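Local structure of cyclic di-GMP-binding protein XC_3703 (Xanthomonas campestris pv. campestris, 5B7W) at residues V6-L15 and V94-Q102. The protein binds the bacterial second messenger cyclic di-GMP, regulates virulence and biofilm formation and, without the nucleotide, favours binding of a LysR-type regulator to its target genes. Residues are numbered along the deposited sequence; the frame is centred on the assembly and turned at random.
Sequences VISEVDKHEL and VTVKQGIEQ
Ser8 and Gly99 meet where the two linkers joining the RRM-like domains of this YajQ-family protein run side by side: residues 6-15 leave strand 3-7 of domain I for helix 12-26 of domain II, and 94-102 bring the chain back. Gly99 N donates to Ser8 O at 2.6 Å, nearly straight (179°) and in the carbonyl plane, the one direct hydrogen bond between the linkers. Gly99 has a positive phi, 81°, a backbone conformation that calls for glycine. Ile100 extends from beside this bond into domain I: with CG1 beside its own backbone N (chi1 -58°), CG1 lies 3.9 Å from Ser8 CB and the terminal CD1 reaches Val6 CG1. Ser8 OG is held by Pro153 O and by a water that also donates to Lys97 O.

Toward domain II, Val10 CG2 sits 4.0 Å from both Val96 CG1 and Gln98 CG, crossing each side chain at about a right angle, while Leu15 CD1 meets Val96 CG2 tip to tip. The Gln98 chain bends at chi2 and folds its amide back, so that NE2 donates to Val96 O at 2.7 Å, with that oxygen close to the plane of the Gln98 amide; a water 2.7 Å from Gln98 OE1 accepts from Val10 N.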
# COMPACT_ATOMS: atom_id res chain seq x y z
N VAL A 6 5.46 5.63 13.01
CA VAL A 6 5.65 5.04 11.69
C VAL A 6 4.34 4.36 11.31
O VAL A 6 3.89 3.43 12.00
CB VAL A 6 6.81 4.04 11.68
CG1 VAL A 6 7.05 3.52 10.27
CG2 VAL A 6 8.07 4.69 12.23
N ILE A 7 3.71 4.83 10.24
CA ILE A 7 2.41 4.31 9.82
C ILE A 7 2.51 3.82 8.39
O ILE A 7 3.46 4.12 7.66
CB ILE A 7 1.29 5.37 9.95
CG1 ILE A 7 1.54 6.53 8.99
CG2 ILE A 7 1.19 5.87 11.38
CD1 ILE A 7 0.48 7.60 9.03
N SER A 8 1.50 3.03 8.00
CA SER A 8 1.35 2.56 6.63
C SER A 8 -0.15 2.64 6.33
O SER A 8 -0.90 1.70 6.57
CB SER A 8 1.88 1.15 6.45
OG SER A 8 1.89 0.79 5.08
N GLU A 9 -0.57 3.79 5.80
CA GLU A 9 -1.98 4.08 5.61
C GLU A 9 -2.23 4.57 4.20
O GLU A 9 -1.35 5.16 3.55
CB GLU A 9 -2.48 5.12 6.62
CG GLU A 9 -2.43 4.64 8.06
CD GLU A 9 -2.98 5.66 9.03
OE1 GLU A 9 -3.27 6.80 8.60
OE2 GLU A 9 -3.13 5.33 10.23
N VAL A 10 -3.45 4.33 3.72
CA VAL A 10 -3.91 4.79 2.42
C VAL A 10 -5.20 5.58 2.64
O VAL A 10 -6.10 5.11 3.33
CB VAL A 10 -4.15 3.62 1.45
CG1 VAL A 10 -4.66 4.13 0.11
CG2 VAL A 10 -2.88 2.81 1.27
N ASP A 11 -5.27 6.77 2.06
CA ASP A 11 -6.47 7.59 2.18
C ASP A 11 -7.66 6.87 1.56
O ASP A 11 -7.61 6.44 0.40
CB ASP A 11 -6.25 8.94 1.50
CG ASP A 11 -7.43 9.88 1.69
OD1 ASP A 11 -8.33 9.89 0.82
OD2 ASP A 11 -7.45 10.62 2.70
N LYS A 12 -8.73 6.72 2.34
CA LYS A 12 -9.87 5.93 1.89
C LYS A 12 -10.59 6.57 0.71
O LYS A 12 -11.13 5.86 -0.14
CB LYS A 12 -10.85 5.69 3.04
CG LYS A 12 -11.58 6.93 3.52
CD LYS A 12 -12.90 6.56 4.17
CE LYS A 12 -13.86 5.95 3.16
NZ LYS A 12 -15.18 5.60 3.76
N HIS A 13 -10.60 7.91 0.64
CA HIS A 13 -11.27 8.56 -0.48
C HIS A 13 -10.45 8.44 -1.76
O HIS A 13 -10.99 8.11 -2.82
CB HIS A 13 -11.54 10.03 -0.16
CG HIS A 13 -11.96 10.83 -1.36
ND1 HIS A 13 -13.16 10.61 -2.00
CD2 HIS A 13 -11.33 11.80 -2.05
CE1 HIS A 13 -13.26 11.44 -3.03
NE2 HIS A 13 -12.16 12.17 -3.08
N GLU A 14 -9.15 8.72 -1.68
CA GLU A 14 -8.30 8.62 -2.86
C GLU A 14 -8.24 7.19 -3.38
O GLU A 14 -8.16 6.97 -4.60
CB GLU A 14 -6.90 9.15 -2.55
CG GLU A 14 -6.85 10.63 -2.18
CD GLU A 14 -7.00 11.56 -3.37
OE1 GLU A 14 -7.46 11.11 -4.45
OE2 GLU A 14 -6.65 12.75 -3.23
N LEU A 15 -8.28 6.21 -2.48
CA LEU A 15 -8.38 4.82 -2.91
C LEU A 15 -9.68 4.58 -3.68
O LEU A 15 -9.69 3.85 -4.67
CB LEU A 15 -8.29 3.89 -1.70
CG LEU A 15 -8.46 2.39 -1.98
CD1 LEU A 15 -7.45 1.91 -3.01
CD2 LEU A 15 -8.33 1.59 -0.69
N VAL A 94 -6.68 -8.14 -5.29
CA VAL A 94 -5.55 -7.27 -4.95
C VAL A 94 -5.84 -6.67 -3.59
O VAL A 94 -6.79 -5.89 -3.43
CB VAL A 94 -5.32 -6.18 -6.01
CG1 VAL A 94 -4.05 -5.41 -5.70
CG2 VAL A 94 -5.26 -6.80 -7.40
N THR A 95 -5.02 -7.02 -2.60
CA THR A 95 -5.18 -6.51 -1.24
C THR A 95 -4.41 -5.20 -1.11
O THR A 95 -3.19 -5.16 -1.33
CB THR A 95 -4.69 -7.52 -0.21
OG1 THR A 95 -5.51 -8.69 -0.25
CG2 THR A 95 -4.73 -6.92 1.19
N VAL A 96 -5.11 -4.13 -0.76
CA VAL A 96 -4.47 -2.85 -0.46
C VAL A 96 -3.99 -2.89 0.98
O VAL A 96 -4.75 -2.60 1.91
CB VAL A 96 -5.43 -1.67 -0.70
CG1 VAL A 96 -4.72 -0.35 -0.46
CG2 VAL A 96 -6.00 -1.73 -2.11
N LYS A 97 -2.73 -3.27 1.17
CA LYS A 97 -2.19 -3.46 2.51
C LYS A 97 -2.10 -2.13 3.25
O LYS A 97 -1.61 -1.13 2.71
CB LYS A 97 -0.81 -4.11 2.44
CG LYS A 97 -0.80 -5.51 1.85
CD LYS A 97 0.61 -6.05 1.70
CE LYS A 97 1.49 -5.11 0.89
NZ LYS A 97 2.89 -5.62 0.76
N GLN A 98 -2.61 -2.12 4.49
CA GLN A 98 -2.56 -0.96 5.36
C GLN A 98 -2.27 -1.42 6.78
O GLN A 98 -2.66 -2.52 7.18
CB GLN A 98 -3.88 -0.16 5.33
CG GLN A 98 -4.37 0.19 3.93
CD GLN A 98 -5.88 0.17 3.81
OE1 GLN A 98 -6.55 1.13 4.18
NE2 GLN A 98 -6.41 -0.93 3.28
N GLY A 99 -1.59 -0.56 7.54
CA GLY A 99 -1.21 -0.90 8.89
C GLY A 99 0.03 -1.76 8.95
O GLY A 99 0.32 -2.51 8.01
N ILE A 100 0.79 -1.67 10.04
CA ILE A 100 2.03 -2.43 10.20
C ILE A 100 1.76 -3.59 11.15
O ILE A 100 1.61 -3.39 12.36
CB ILE A 100 3.17 -1.54 10.70
CG1 ILE A 100 3.40 -0.38 9.73
CG2 ILE A 100 4.44 -2.35 10.85
CD1 ILE A 100 4.47 0.59 10.18
N GLU A 101 1.69 -4.80 10.59
CA GLU A 101 1.46 -5.99 11.39
C GLU A 101 2.66 -6.26 12.30
O GLU A 101 3.75 -5.71 12.12
CB GLU A 101 1.20 -7.19 10.48
CG GLU A 101 0.10 -6.98 9.46
CD GLU A 101 0.24 -7.88 8.24
OE1 GLU A 101 -0.31 -7.54 7.18
OE2 GLU A 101 0.91 -8.93 8.35
N GLN A 102 2.44 -7.14 13.28
CA GLN A 102 3.50 -7.48 14.23
C GLN A 102 4.70 -8.09 13.53
O GLN A 102 5.84 -7.92 13.99
CB GLN A 102 2.96 -8.43 15.30
CG GLN A 102 2.91 -7.83 16.69
CD GLN A 102 2.11 -8.68 17.66
OE1 GLN A 102 2.13 -9.91 17.59
NE2 GLN A 102 1.40 -8.03 18.57
O HOH W 1 0.14 1.15 3.09
O HOH W 2 -5.10 2.91 5.55
O HOH W 3 -7.88 3.54 3.90